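Local coordinates for protein catechol 1,2-dioxygenase (Acinetobacter sp., PDB 1DMH) that cleaves the aromatic ring of catechol between its two hydroxyl-bearing carbons, using ferric iron and molecular oxygen to make cis,cis-muconate, at residues V3-N7 and Y42-E46; S127-G131 and A158-G162; V229-R235 and L290-V296; V263-T269 and P282-F288. All coordinates share one frame; numbering follows the deposited sequence.

Interaction 1 (V3-N7 and Y42-E46)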
loop_
_atom_site.group_PDB
_atom_site.type_symbol
_atom_site.label_atom_id
_atom_site.label_comp_id
_atom_site.label_asym_id
_atom_site.label_seq_id
_atom_site.Cartn_x
_atom_site.Cartn_y
_atom_site.Cartn_z
ATOM N N VAL A 3 -0.363 7.113 26.749
ATOM C CA VAL A 3 0.746 7.953 26.195
ATOM C C VAL A 3 0.255 9.043 25.261
ATOM O O VAL A 3 -0.428 8.775 24.272
ATOM C CB VAL A 3 1.788 7.092 25.437
ATOM C CG1 VAL A 3 2.684 7.972 24.597
ATOM C CG2 VAL A 3 2.647 6.344 26.435
ATOM N N LYS A 4 0.607 10.282 25.572
ATOM C CA LYS A 4 0.190 11.391 24.736
ATOM C C LYS A 4 1.386 12.248 24.444
ATOM O O LYS A 4 1.806 13.028 25.282
ATOM C CB LYS A 4 -0.879 12.222 25.439
ATOM C CG LYS A 4 -2.164 11.462 25.686
ATOM C CD LYS A 4 -3.133 12.297 26.509
ATOM C CE LYS A 4 -4.323 11.450 26.981
ATOM N NZ LYS A 4 -5.218 12.193 27.931
ATOM N N ILE A 5 1.943 12.090 23.251
ATOM C CA ILE A 5 3.100 12.861 22.847
ATOM C C ILE A 5 2.869 13.519 21.497
ATOM O O ILE A 5 3.685 14.309 21.040
ATOM C CB ILE A 5 4.381 11.978 22.774
ATOM C CG1 ILE A 5 4.254 10.895 21.690
ATOM C CG2 ILE A 5 4.619 11.331 24.118
ATOM C CD1 ILE A 5 5.552 10.086 21.522
ATOM N N PHE A 6 1.750 13.214 20.858
ATOM C CA PHE A 6 1.491 13.801 19.555
ATOM C C PHE A 6 1.565 15.331 19.579
ATOM O O PHE A 6 2.102 15.976 18.676
ATOM C CB PHE A 6 0.115 13.396 19.029
ATOM C CG PHE A 6 -0.203 14.001 17.696
ATOM C CD1 PHE A 6 0.443 13.556 16.547
ATOM C CD2 PHE A 6 -1.094 15.067 17.593
ATOM C CE1 PHE A 6 0.208 14.165 15.314
ATOM C CE2 PHE A 6 -1.338 15.680 16.370
ATOM C CZ PHE A 6 -0.687 15.228 15.227
ATOM N N ASN A 7 1.019 15.915 20.632
ATOM C CA ASN A 7 0.994 17.363 20.705
ATOM C C ASN A 7 2.281 18.055 21.162
ATOM O O ASN A 7 2.322 19.273 21.257
ATOM C CB ASN A 7 -0.165 17.812 21.587
ATOM C CG ASN A 7 -0.601 19.223 21.267
ATOM O OD1 ASN A 7 -1.066 19.492 20.153
ATOM N ND2 ASN A 7 -0.438 20.137 22.226
ATOM N N TYR A 42 -0.240 9.700 12.595
ATOM C CA TYR A 42 0.481 9.728 13.873
ATOM C C TYR A 42 -0.540 9.998 14.972
ATOM O O TYR A 42 -0.478 9.407 16.045
ATOM C CB TYR A 42 1.533 10.836 13.898
ATOM C CG TYR A 42 2.892 10.477 13.327
ATOM C CD1 TYR A 42 3.012 9.735 12.147
ATOM C CD2 TYR A 42 4.049 11.002 13.892
ATOM C CE1 TYR A 42 4.244 9.553 11.543
ATOM C CE2 TYR A 42 5.290 10.823 13.293
ATOM C CZ TYR A 42 5.378 10.112 12.120
ATOM O OH TYR A 42 6.579 10.034 11.473
ATOM N N LYS A 43 -1.482 10.899 14.710
ATOM C CA LYS A 43 -2.494 11.184 15.711
ATOM C C LYS A 43 -3.423 9.978 15.890
ATOM O O LYS A 43 -3.791 9.666 17.017
ATOM C CB LYS A 43 -3.298 12.426 15.321
ATOM C CG LYS A 43 -4.259 12.883 16.385
ATOM C CD LYS A 43 -4.915 14.171 15.962
ATOM C CE LYS A 43 -5.761 14.789 17.085
ATOM N NZ LYS A 43 -6.913 13.911 17.475
ATOM N N ALA A 44 -3.791 9.287 14.802
ATOM C CA ALA A 44 -4.681 8.115 14.902
ATOM C C ALA A 44 -3.998 6.998 15.725
ATOM O O ALA A 44 -4.636 6.315 16.528
ATOM C CB ALA A 44 -5.089 7.600 13.482
ATOM N N ILE A 45 -2.701 6.809 15.526
ATOM C CA ILE A 45 -1.958 5.811 16.299
ATOM C C ILE A 45 -2.057 6.170 17.793
ATOM O O ILE A 45 -2.213 5.296 18.644
ATOM C CB ILE A 45 -0.462 5.788 15.881
ATOM C CG1 ILE A 45 -0.334 5.116 14.512
ATOM C CG2 ILE A 45 0.383 5.123 16.974
ATOM C CD1 ILE A 45 1.024 5.259 13.858
ATOM N N GLU A 46 -1.974 7.456 18.122
ATOM C CA GLU A 46 -2.075 7.839 19.521
ATOM C C GLU A 46 -3.504 7.682 20.052
ATOM O O GLU A 46 -3.708 7.026 21.068
ATOM C CB GLU A 46 -1.591 9.277 19.738
ATOM C CG GLU A 46 -1.711 9.724 21.187
ATOM C CD GLU A 46 -0.954 10.993 21.447
ATOM O OE1 GLU A 46 0.288 10.960 21.402
ATOM O OE2 GLU A 46 -1.603 12.032 21.679
HETATM O O HOH W 1 -1.539 6.335 22.896
HETATM O O HOH W 2 -0.721 14.480 22.362
#

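Interaction 2 (S127-G131 and A158-G162)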
loop_
_atom_site.group_PDB
_atom_site.type_symbol
_atom_site.label_atom_id
_atom_site.label_comp_id
_atom_site.label_asym_id
_atom_site.label_seq_id
_atom_site.Cartn_x
_atom_site.Cartn_y
_atom_site.Cartn_z
ATOM N N SER A 127 -16.845 -18.105 -26.804
ATOM C CA SER A 127 -16.036 -19.053 -26.055
ATOM C C SER A 127 -16.648 -19.432 -24.708
ATOM O O SER A 127 -16.146 -20.332 -24.036
ATOM C CB SER A 127 -14.646 -18.477 -25.807
ATOM O OG SER A 127 -14.729 -17.285 -25.045
ATOM N N ASP A 128 -17.714 -18.751 -24.292
ATOM C CA ASP A 128 -18.317 -19.071 -23.006
ATOM C C ASP A 128 -19.396 -20.131 -23.214
ATOM O O ASP A 128 -20.449 -19.863 -23.791
ATOM C CB ASP A 128 -18.929 -17.820 -22.348
ATOM C CG ASP A 128 -19.214 -18.029 -20.860
ATOM O OD1 ASP A 128 -19.707 -19.117 -20.490
ATOM O OD2 ASP A 128 -18.966 -17.108 -20.057
ATOM N N PRO A 129 -19.156 -21.350 -22.705
ATOM C CA PRO A 129 -20.090 -22.467 -22.828
ATOM C C PRO A 129 -21.468 -22.145 -22.303
ATOM O O PRO A 129 -22.465 -22.581 -22.864
ATOM C CB PRO A 129 -19.410 -23.562 -22.010
ATOM C CG PRO A 129 -17.941 -23.250 -22.217
ATOM C CD PRO A 129 -17.989 -21.765 -21.907
ATOM N N ASN A 130 -21.538 -21.366 -21.234
ATOM C CA ASN A 130 -22.836 -21.039 -20.656
ATOM C C ASN A 130 -23.335 -19.655 -20.996
ATOM O O ASN A 130 -24.287 -19.185 -20.399
ATOM C CB ASN A 130 -22.784 -21.208 -19.137
ATOM C CG ASN A 130 -22.288 -22.584 -18.734
ATOM O OD1 ASN A 130 -22.880 -23.599 -19.093
ATOM N ND2 ASN A 130 -21.192 -22.625 -18.000
ATOM N N GLY A 131 -22.709 -19.007 -21.966
ATOM C CA GLY A 131 -23.141 -17.675 -22.310
ATOM C C GLY A 131 -24.552 -17.673 -22.834
ATOM O O GLY A 131 -24.942 -18.570 -23.572
ATOM N N ALA A 158 -17.986 -8.626 -18.051
ATOM C CA ALA A 158 -17.485 -9.960 -17.723
ATOM C C ALA A 158 -18.264 -11.094 -18.400
ATOM O O ALA A 158 -19.328 -10.859 -18.978
ATOM C CB ALA A 158 -17.514 -10.148 -16.193
ATOM N N ASN A 159 -17.721 -12.312 -18.337
ATOM C CA ASN A 159 -18.410 -13.456 -18.917
ATOM C C ASN A 159 -19.253 -14.076 -17.813
ATOM O O ASN A 159 -19.415 -13.457 -16.760
ATOM C CB ASN A 159 -17.433 -14.491 -19.513
ATOM C CG ASN A 159 -16.445 -15.054 -18.497
ATOM O OD1 ASN A 159 -16.662 -14.995 -17.281
ATOM N ND2 ASN A 159 -15.362 -15.642 -19.008
ATOM N N THR A 160 -19.780 -15.285 -18.037
ATOM C CA THR A 160 -20.649 -15.930 -17.048
ATOM C C THR A 160 -19.939 -16.388 -15.787
ATOM O O THR A 160 -20.593 -16.789 -14.820
ATOM C CB THR A 160 -21.428 -17.137 -17.646
ATOM O OG1 THR A 160 -20.507 -18.135 -18.111
ATOM C CG2 THR A 160 -22.301 -16.673 -18.805
ATOM N N LYS A 161 -18.607 -16.334 -15.794
ATOM C CA LYS A 161 -17.831 -16.721 -14.625
ATOM C C LYS A 161 -17.356 -15.490 -13.858
ATOM O O LYS A 161 -16.671 -15.609 -12.848
ATOM C CB LYS A 161 -16.648 -17.583 -15.058
ATOM C CG LYS A 161 -17.112 -18.939 -15.571
ATOM C CD LYS A 161 -15.962 -19.840 -15.927
ATOM C CE LYS A 161 -15.218 -19.332 -17.150
ATOM N NZ LYS A 161 -13.971 -20.146 -17.455
ATOM N N GLY A 162 -17.733 -14.307 -14.349
ATOM C CA GLY A 162 -17.335 -13.068 -13.704
ATOM C C GLY A 162 -15.934 -12.590 -14.068
ATOM O O GLY A 162 -15.378 -11.726 -13.393
HETATM O O HOH W 3 -15.371 -15.879 -22.056
#

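Interaction 3 (V229-R235 and L290-V296)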
loop_
_atom_site.group_PDB
_atom_site.type_symbol
_atom_site.label_atom_id
_atom_site.label_comp_id
_atom_site.label_asym_id
_atom_site.label_seq_id
_atom_site.Cartn_x
_atom_site.Cartn_y
_atom_site.Cartn_z
ATOM N N VAL A 229 -18.875 7.028 -22.810
ATOM C CA VAL A 229 -19.506 7.614 -23.975
ATOM C C VAL A 229 -18.852 8.989 -24.126
ATOM O O VAL A 229 -18.811 9.785 -23.178
ATOM C CB VAL A 229 -21.041 7.799 -23.821
ATOM C CG1 VAL A 229 -21.642 8.342 -25.143
ATOM C CG2 VAL A 229 -21.698 6.466 -23.468
ATOM N N SER A 230 -18.290 9.249 -25.297
ATOM C CA SER A 230 -17.698 10.556 -25.561
ATOM C C SER A 230 -18.171 11.088 -26.929
ATOM O O SER A 230 -18.539 10.311 -27.827
ATOM C CB SER A 230 -16.165 10.493 -25.485
ATOM O OG SER A 230 -15.616 9.562 -26.376
ATOM N N ALA A 231 -18.188 12.410 -27.061
ATOM C CA ALA A 231 -18.629 13.065 -28.286
ATOM C C ALA A 231 -18.191 14.521 -28.242
ATOM O O ALA A 231 -18.068 15.101 -27.160
ATOM C CB ALA A 231 -20.142 12.996 -28.390
ATOM N N ASP A 232 -17.978 15.123 -29.408
ATOM C CA ASP A 232 -17.578 16.518 -29.437
ATOM C C ASP A 232 -18.586 17.414 -28.723
ATOM O O ASP A 232 -19.796 17.145 -28.707
ATOM C CB ASP A 232 -17.380 16.973 -30.880
ATOM C CG ASP A 232 -16.216 16.270 -31.542
ATOM O OD1 ASP A 232 -15.106 16.321 -30.981
ATOM O OD2 ASP A 232 -16.398 15.666 -32.621
ATOM N N GLY A 233 -18.074 18.462 -28.090
ATOM C CA GLY A 233 -18.936 19.385 -27.374
ATOM C C GLY A 233 -19.511 18.885 -26.056
ATOM O O GLY A 233 -20.188 19.630 -25.340
ATOM N N HIS A 234 -19.251 17.629 -25.709
ATOM C CA HIS A 234 -19.797 17.094 -24.455
ATOM C C HIS A 234 -18.715 16.502 -23.577
ATOM O O HIS A 234 -17.612 16.165 -24.054
ATOM C CB HIS A 234 -20.837 16.004 -24.721
ATOM C CG HIS A 234 -22.038 16.481 -25.468
ATOM N ND1 HIS A 234 -22.011 16.759 -26.818
ATOM C CD2 HIS A 234 -23.297 16.756 -25.049
ATOM C CE1 HIS A 234 -23.203 17.182 -27.197
ATOM N NE2 HIS A 234 -24.003 17.191 -26.144
ATOM N N ARG A 235 -19.040 16.380 -22.294
ATOM C CA ARG A 235 -18.105 15.800 -21.333
ATOM C C ARG A 235 -18.149 14.281 -21.497
ATOM O O ARG A 235 -19.146 13.723 -21.971
ATOM C CB ARG A 235 -18.494 16.188 -19.897
ATOM C CG ARG A 235 -18.545 17.708 -19.658
ATOM C CD ARG A 235 -18.743 18.047 -18.179
ATOM N NE ARG A 235 -19.962 17.459 -17.639
ATOM C CZ ARG A 235 -20.310 17.505 -16.354
ATOM N NH1 ARG A 235 -19.535 18.120 -15.457
ATOM N NH2 ARG A 235 -21.444 16.933 -15.964
ATOM N N LEU A 290 -28.498 6.800 -23.331
ATOM C CA LEU A 290 -27.653 7.659 -22.514
ATOM C C LEU A 290 -27.758 9.086 -23.010
ATOM O O LEU A 290 -27.786 9.324 -24.214
ATOM C CB LEU A 290 -26.191 7.211 -22.574
ATOM C CG LEU A 290 -25.977 5.800 -22.028
ATOM C CD1 LEU A 290 -26.188 4.842 -23.180
ATOM C CD2 LEU A 290 -24.572 5.618 -21.435
ATOM N N LYS A 291 -27.827 10.029 -22.073
ATOM C CA LYS A 291 -27.912 11.449 -22.410
ATOM C C LYS A 291 -26.661 12.119 -21.854
ATOM O O LYS A 291 -26.314 11.943 -20.673
ATOM C CB LYS A 291 -29.175 12.084 -21.812
ATOM C CG LYS A 291 -29.373 13.558 -22.221
ATOM C CD LYS A 291 -30.701 14.100 -21.670
ATOM C CE LYS A 291 -30.868 15.609 -21.867
ATOM N NZ LYS A 291 -30.919 15.973 -23.298
ATOM N N LEU A 292 -25.991 12.877 -22.717
ATOM C CA LEU A 292 -24.741 13.552 -22.368
ATOM C C LEU A 292 -24.879 15.017 -21.906
ATOM O O LEU A 292 -25.898 15.667 -22.136
ATOM C CB LEU A 292 -23.788 13.487 -23.566
ATOM C CG LEU A 292 -23.400 12.131 -24.160
ATOM C CD1 LEU A 292 -22.388 12.376 -25.257
ATOM C CD2 LEU A 292 -22.798 11.213 -23.098
ATOM N N THR A 293 -23.848 15.518 -21.234
ATOM C CA THR A 293 -23.844 16.901 -20.782
ATOM C C THR A 293 -22.781 17.672 -21.579
ATOM O O THR A 293 -21.785 17.104 -22.057
ATOM C CB THR A 293 -23.550 17.009 -19.265
ATOM O OG1 THR A 293 -22.289 16.401 -18.979
ATOM C CG2 THR A 293 -24.617 16.293 -18.456
ATOM N N ARG A 294 -23.022 18.972 -21.735
ATOM C CA ARG A 294 -22.122 19.855 -22.465
ATOM C C ARG A 294 -20.881 20.202 -21.656
ATOM O O ARG A 294 -20.891 20.145 -20.418
ATOM C CB ARG A 294 -22.817 21.179 -22.811
ATOM C CG ARG A 294 -23.783 21.164 -23.971
ATOM C CD ARG A 294 -24.015 22.612 -24.419
ATOM N NE ARG A 294 -24.797 22.701 -25.650
ATOM C CZ ARG A 294 -26.110 22.491 -25.727
ATOM N NH1 ARG A 294 -26.802 22.174 -24.633
ATOM N NH2 ARG A 294 -26.736 22.613 -26.895
ATOM N N LEU A 295 -19.827 20.588 -22.371
ATOM C CA LEU A 295 -18.573 21.000 -21.756
ATOM C C LEU A 295 -18.868 22.230 -20.898
ATOM O O LEU A 295 -19.876 22.906 -21.098
ATOM C CB LEU A 295 -17.539 21.350 -22.830
ATOM C CG LEU A 295 -17.058 20.198 -23.708
ATOM C CD1 LEU A 295 -16.139 20.738 -24.778
ATOM C CD2 LEU A 295 -16.331 19.155 -22.862
ATOM N N VAL A 296 -17.994 22.505 -19.936
ATOM C CA VAL A 296 -18.179 23.643 -19.051
ATOM C C VAL A 296 -17.088 24.639 -19.418
ATOM O O VAL A 296 -15.902 24.377 -19.221
ATOM C CB VAL A 296 -18.071 23.204 -17.563
ATOM C CG1 VAL A 296 -18.210 24.398 -16.652
ATOM C CG2 VAL A 296 -19.151 22.189 -17.255
HETATM O O HOH W 4 -21.740 13.756 -20.889
#

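Interaction 4 (V263-T269 and P282-F288)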
loop_
_atom_site.group_PDB
_atom_site.type_symbol
_atom_site.label_atom_id
_atom_site.label_comp_id
_atom_site.label_asym_id
_atom_site.label_seq_id
_atom_site.Cartn_x
_atom_site.Cartn_y
_atom_site.Cartn_z
ATOM N N VAL A 263 -31.374 -1.991 -15.166
ATOM C CA VAL A 263 -32.119 -2.289 -16.381
ATOM C C VAL A 263 -32.604 -3.749 -16.463
ATOM O O VAL A 263 -31.870 -4.681 -16.121
ATOM C CB VAL A 263 -31.200 -1.938 -17.610
ATOM C CG1 VAL A 263 -31.907 -2.212 -18.933
ATOM C CG2 VAL A 263 -30.742 -0.467 -17.513
ATOM N N ASP A 264 -33.842 -3.944 -16.916
ATOM C CA ASP A 264 -34.390 -5.293 -17.058
ATOM C C ASP A 264 -33.899 -5.951 -18.339
ATOM O O ASP A 264 -33.916 -5.339 -19.405
ATOM C CB ASP A 264 -35.921 -5.295 -17.162
ATOM C CG ASP A 264 -36.600 -4.568 -16.023
ATOM O OD1 ASP A 264 -36.330 -4.890 -14.844
ATOM O OD2 ASP A 264 -37.420 -3.665 -16.317
ATOM N N ALA A 265 -33.482 -7.203 -18.241
ATOM C CA ALA A 265 -33.067 -7.951 -19.421
ATOM C C ALA A 265 -34.289 -8.808 -19.766
ATOM O O ALA A 265 -34.580 -9.779 -19.069
ATOM C CB ALA A 265 -31.881 -8.843 -19.101
ATOM N N VAL A 266 -35.013 -8.431 -20.809
ATOM C CA VAL A 266 -36.198 -9.159 -21.246
ATOM C C VAL A 266 -35.847 -10.429 -22.020
ATOM O O VAL A 266 -35.049 -10.387 -22.961
ATOM C CB VAL A 266 -37.058 -8.267 -22.143
ATOM C CG1 VAL A 266 -38.211 -9.052 -22.717
ATOM C CG2 VAL A 266 -37.546 -7.072 -21.343
ATOM N N GLU A 267 -36.443 -11.556 -21.638
ATOM C CA GLU A 267 -36.169 -12.824 -22.314
ATOM C C GLU A 267 -37.129 -13.119 -23.456
ATOM O O GLU A 267 -38.349 -13.041 -23.301
ATOM C CB GLU A 267 -36.213 -13.975 -21.317
ATOM C CG GLU A 267 -35.157 -13.891 -20.243
ATOM C CD GLU A 267 -33.758 -14.218 -20.756
ATOM O OE1 GLU A 267 -33.620 -14.644 -21.931
ATOM O OE2 GLU A 267 -32.792 -14.061 -19.965
ATOM N N HIS A 268 -36.566 -13.456 -24.606
ATOM C CA HIS A 268 -37.352 -13.775 -25.784
ATOM C C HIS A 268 -37.142 -15.236 -26.133
ATOM O O HIS A 268 -36.005 -15.707 -26.177
ATOM C CB HIS A 268 -36.915 -12.894 -26.939
ATOM C CG HIS A 268 -37.202 -11.448 -26.715
ATOM N ND1 HIS A 268 -38.467 -10.917 -26.834
ATOM C CD2 HIS A 268 -36.405 -10.436 -26.297
ATOM C CE1 HIS A 268 -38.439 -9.640 -26.499
ATOM N NE2 HIS A 268 -37.199 -9.324 -26.169
ATOM N N THR A 269 -38.240 -15.956 -26.356
ATOM C CA THR A 269 -38.174 -17.372 -26.707
ATOM C C THR A 269 -38.996 -17.665 -27.937
ATOM O O THR A 269 -38.840 -18.712 -28.547
ATOM C CB THR A 269 -38.717 -18.259 -25.587
ATOM O OG1 THR A 269 -39.977 -17.737 -25.152
ATOM C CG2 THR A 269 -37.753 -18.311 -24.428
ATOM N N PRO A 282 -33.232 -18.699 -28.069
ATOM C CA PRO A 282 -33.686 -17.701 -27.098
ATOM C C PRO A 282 -32.560 -16.742 -26.684
ATOM O O PRO A 282 -31.390 -17.136 -26.589
ATOM C CB PRO A 282 -34.215 -18.565 -25.945
ATOM C CG PRO A 282 -33.432 -19.872 -26.110
ATOM C CD PRO A 282 -33.583 -20.048 -27.597
ATOM N N PHE A 283 -32.916 -15.486 -26.446
ATOM C CA PHE A 283 -31.922 -14.483 -26.088
ATOM C C PHE A 283 -32.547 -13.443 -25.163
ATOM O O PHE A 283 -33.778 -13.382 -25.018
ATOM C CB PHE A 283 -31.401 -13.801 -27.371
ATOM C CG PHE A 283 -32.434 -12.953 -28.068
ATOM C CD1 PHE A 283 -33.377 -13.532 -28.911
ATOM C CD2 PHE A 283 -32.512 -11.586 -27.829
ATOM C CE1 PHE A 283 -34.393 -12.765 -29.507
ATOM C CE2 PHE A 283 -33.517 -10.807 -28.417
ATOM C CZ PHE A 283 -34.463 -11.404 -29.260
ATOM N N ALA A 284 -31.694 -12.633 -24.535
ATOM C CA ALA A 284 -32.155 -11.564 -23.658
ATOM C C ALA A 284 -31.962 -10.219 -24.398
ATOM O O ALA A 284 -31.058 -10.064 -25.234
ATOM C CB ALA A 284 -31.353 -11.580 -22.367
ATOM N N GLU A 285 -32.832 -9.258 -24.112
ATOM C CA GLU A 285 -32.712 -7.936 -24.717
ATOM C C GLU A 285 -32.744 -6.841 -23.640
ATOM O O GLU A 285 -33.577 -6.882 -22.719
ATOM C CB GLU A 285 -33.833 -7.681 -25.733
ATOM C CG GLU A 285 -33.833 -6.262 -26.305
ATOM C CD GLU A 285 -34.971 -6.021 -27.274
ATOM O OE1 GLU A 285 -36.105 -6.465 -26.986
ATOM O OE2 GLU A 285 -34.750 -5.368 -28.316
ATOM N N MET A 286 -31.821 -5.886 -23.755
ATOM C CA MET A 286 -31.738 -4.738 -22.849
ATOM C C MET A 286 -31.626 -3.492 -23.719
ATOM O O MET A 286 -30.889 -3.471 -24.698
ATOM C CB MET A 286 -30.516 -4.812 -21.932
ATOM C CG MET A 286 -30.509 -6.000 -20.971
ATOM S SD MET A 286 -29.023 -6.103 -19.929
ATOM C CE MET A 286 -29.296 -4.775 -18.835
ATOM N N VAL A 287 -32.400 -2.471 -23.380
ATOM C CA VAL A 287 -32.372 -1.211 -24.100
ATOM C C VAL A 287 -31.854 -0.197 -23.079
ATOM O O VAL A 287 -32.321 -0.178 -21.946
ATOM C CB VAL A 287 -33.800 -0.779 -24.544
ATOM C CG1 VAL A 287 -33.741 0.525 -25.333
ATOM C CG2 VAL A 287 -34.433 -1.866 -25.368
ATOM N N PHE A 288 -30.877 0.620 -23.442
ATOM C CA PHE A 288 -30.399 1.622 -22.495
ATOM C C PHE A 288 -29.921 2.830 -23.272
ATOM O O PHE A 288 -28.977 2.734 -24.053
ATOM C CB PHE A 288 -29.253 1.092 -21.625
ATOM C CG PHE A 288 -28.845 2.050 -20.533
ATOM C CD1 PHE A 288 -29.763 2.442 -19.557
ATOM C CD2 PHE A 288 -27.571 2.606 -20.504
ATOM C CE1 PHE A 288 -29.423 3.380 -18.568
ATOM C CE2 PHE A 288 -27.227 3.540 -19.522
ATOM C CZ PHE A 288 -28.166 3.922 -18.555
HETATM O O HOH W 5 -34.472 -3.370 -21.168
#

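Interaction 1 (V3-N7 and Y42-E46)
Glu46 OE1 takes two neighbouring backbone N-H groups at once: Ile5 N lies 2.7 Å from Glu46 OE1 and Phe6 N also lies 2.7 Å from that oxygen. The two donors come from different directions. Phe6 N approaches on the syn side, 20° out of the carboxylate plane, whereas Ile5 N stands well above that plane. An extended side chain, with CG anti to the backbone N (chi1 179°), carries the carboxylate from helix 28-47 across to the N-terminal loop. The other oxygen is engaged through water, which donates to Glu46 OE2 at 2.7 Å and accepts from Asn7 N. A second water donates to both Val3 O and Glu46 O, tying the loop to the helix backbone as well.

Beside this polar grip the Phe6 ring lies against the helix. Lys43 CB sits over the ring centre, 3.8 Å from the centroid of Phe6 and only 8° off its normal, a CH-pi contact, and Tyr42 CB meets the ring edge at Phe6 CE1 (3.9 Å). The ammonium of Lys43 leads elsewhere, to a salt bridge with Asp47. Tyr42 faces the second subunit, where its ring stacks on Tyr83 of that chain within the helical zipper at the dimer axis. Two N-H donors and a water converging on one carboxylate would probably favour its ionised form and help to hold the loop before helix 9-18 against helix 28-47.

Interaction 2 (S127-G131 and A158-G162)
Two type I beta turns, Asp128 to Gly131 and Asn159 to Gly162, lie side by side, with Gly131 CA and Thr160 CA 6.1 Å apart. The side chain of Asp128 bridges them. With its CG anti to the backbone N (chi1 -164°), the carboxylate reaches into the second turn, where Thr160 N donates to Asp128 OD2 at 2.8 Å, nearly in line with the C-O bond and with an N-H...O angle of 159°. The hydroxyl Thr160 OG1 sits evenly between the two oxygens, 2.7 Å from Asp128 OD1 and 2.7 Å from Asp128 OD2. Within its own turn Asp128 OD1 accepts from Asn130 N on the anti side, which makes an Asx turn.

Asn159 forms a second Asx turn, its OD1 receiving Lys161 N at 2.8 Å from above the carbonyl plane. The methyl Thr160 CG2 rests against the Asn130-Gly131 backbone, 3.7 Å from Gly131 CA. These turns belong to loops of the dioxygenase domain, and the second leads toward the iron ligand Tyr164. Shared between two backbone N-H groups and a hydroxyl, the carboxylate is probably stabilised as the anion and probably helps to set one turn against the other.

Interaction 3 (V229-R235 and L290-V296)
Val229 and Leu292 meet in the closely packed part of this contact, Val229 CG1 lying 3.7 Å from Leu292 CD2. Val229 CG2 turns to Leu290 CD2 at 3.6 Å, while Leu292 CD1 covers Ala231 CB. Leu237 and Ile140 from adjoining strands close round this apolar cluster. Farther along, the backbones come together: Arg235 N donates to Thr293 O at 2.8 Å, and Leu295 N reaches Gly233 O at 3.1 Å. His234 and Arg294 thereby form a single beta bridge, beside the type II turn Ala231-His234 that follows strand 220-230 and leads to its antiparallel neighbour 237-243 in the mixed sheet of the dioxygenase domain.

Arg235 bends at chi3 (-58°) and presents NE and NH2 side-on to one hydroxyl: Thr293 OG1 is 2.9 Å from Arg235 NE and 3.2 Å from Arg235 NH2, with the Thr293 oxygen close to the guanidinium plane. Its NH1 makes a salt bridge with Asp92. A water bridges Arg235 O and Thr293 N, accepting from the latter at 2.8 Å. The looser, solvent-facing side is at Gly233 and Arg294. There the Leu295 side chain rests on backbone, its CG by Gly233 and its CD2 against His234 O, and the guanidinium of Arg294 heads off to a salt bridge with Asp144.

Interaction 4 (V263-T269 and P282-F288)
His268 lies over Phe283, its CB set above one face of the ring 3.9 Å from the Phe283 centroid, a CH-pi contact displaced toward the rim. The two rings are nearly parallel, with planes at 25°, but slid apart so that they barely overlap. Phe283 CG occupies the position between the backbone N and carbonyl carbon (chi1 68°), which swings the ring beneath His268. The imidazole edge meets Glu285 CB, and His268 NE2 makes a weak hydrogen bond to Glu285 OE1 at 3.2 Å; the other carboxylate oxygen of Glu285 accepts from His137.

At the other end Met286 fills a hollow beside Ala265 and Val263. Its CG packs 3.7 Å from Ala265 CB, and a bend at chi3 (72°) brings the methyl Met286 CE to 3.6 Å from Val263 CB. The CG2 branch of Val263 presses on Phe288 CD1 at 3.7 Å.

The backbones pair antiparallel: Val266-Glu285 and His268-Phe283 are hydrogen-bonded pairs, His268 N meeting Phe283 O at 2.8 Å, with the non-hydrogen-bonded pair Glu267-Ala284 between them. Strand 283-291 also pairs with strand 133-141 and strand 262-268 with 237-243, whose Ile241 touches Val263, Met286 and Phe288; Ala273 of helix 271-276 packs against His268.

Interaction 1 stands apart in the N-terminal helical part, its centre 48 to 57 Å from the others, and it lies by the dimer axis, with the side chain of Tyr42 about 8 Å from a bound phospholipid. The other three belong to the dioxygenase domain. Interactions 3 and 4 share strand 283-291, which joins them in sequence although their centres are 27 Å apart. Interaction 2 lies nearer to interaction 4, with centres 17 Å apart and nearest atoms about 7 Å. Both lie near the surroundings of the iron site: the side chain of Asn159 is about 11 Å and that of Met286 about 13 Å from the ferric ion, and Met286 is about 4 Å from the side chain of Ile225, a catechol-binding residue.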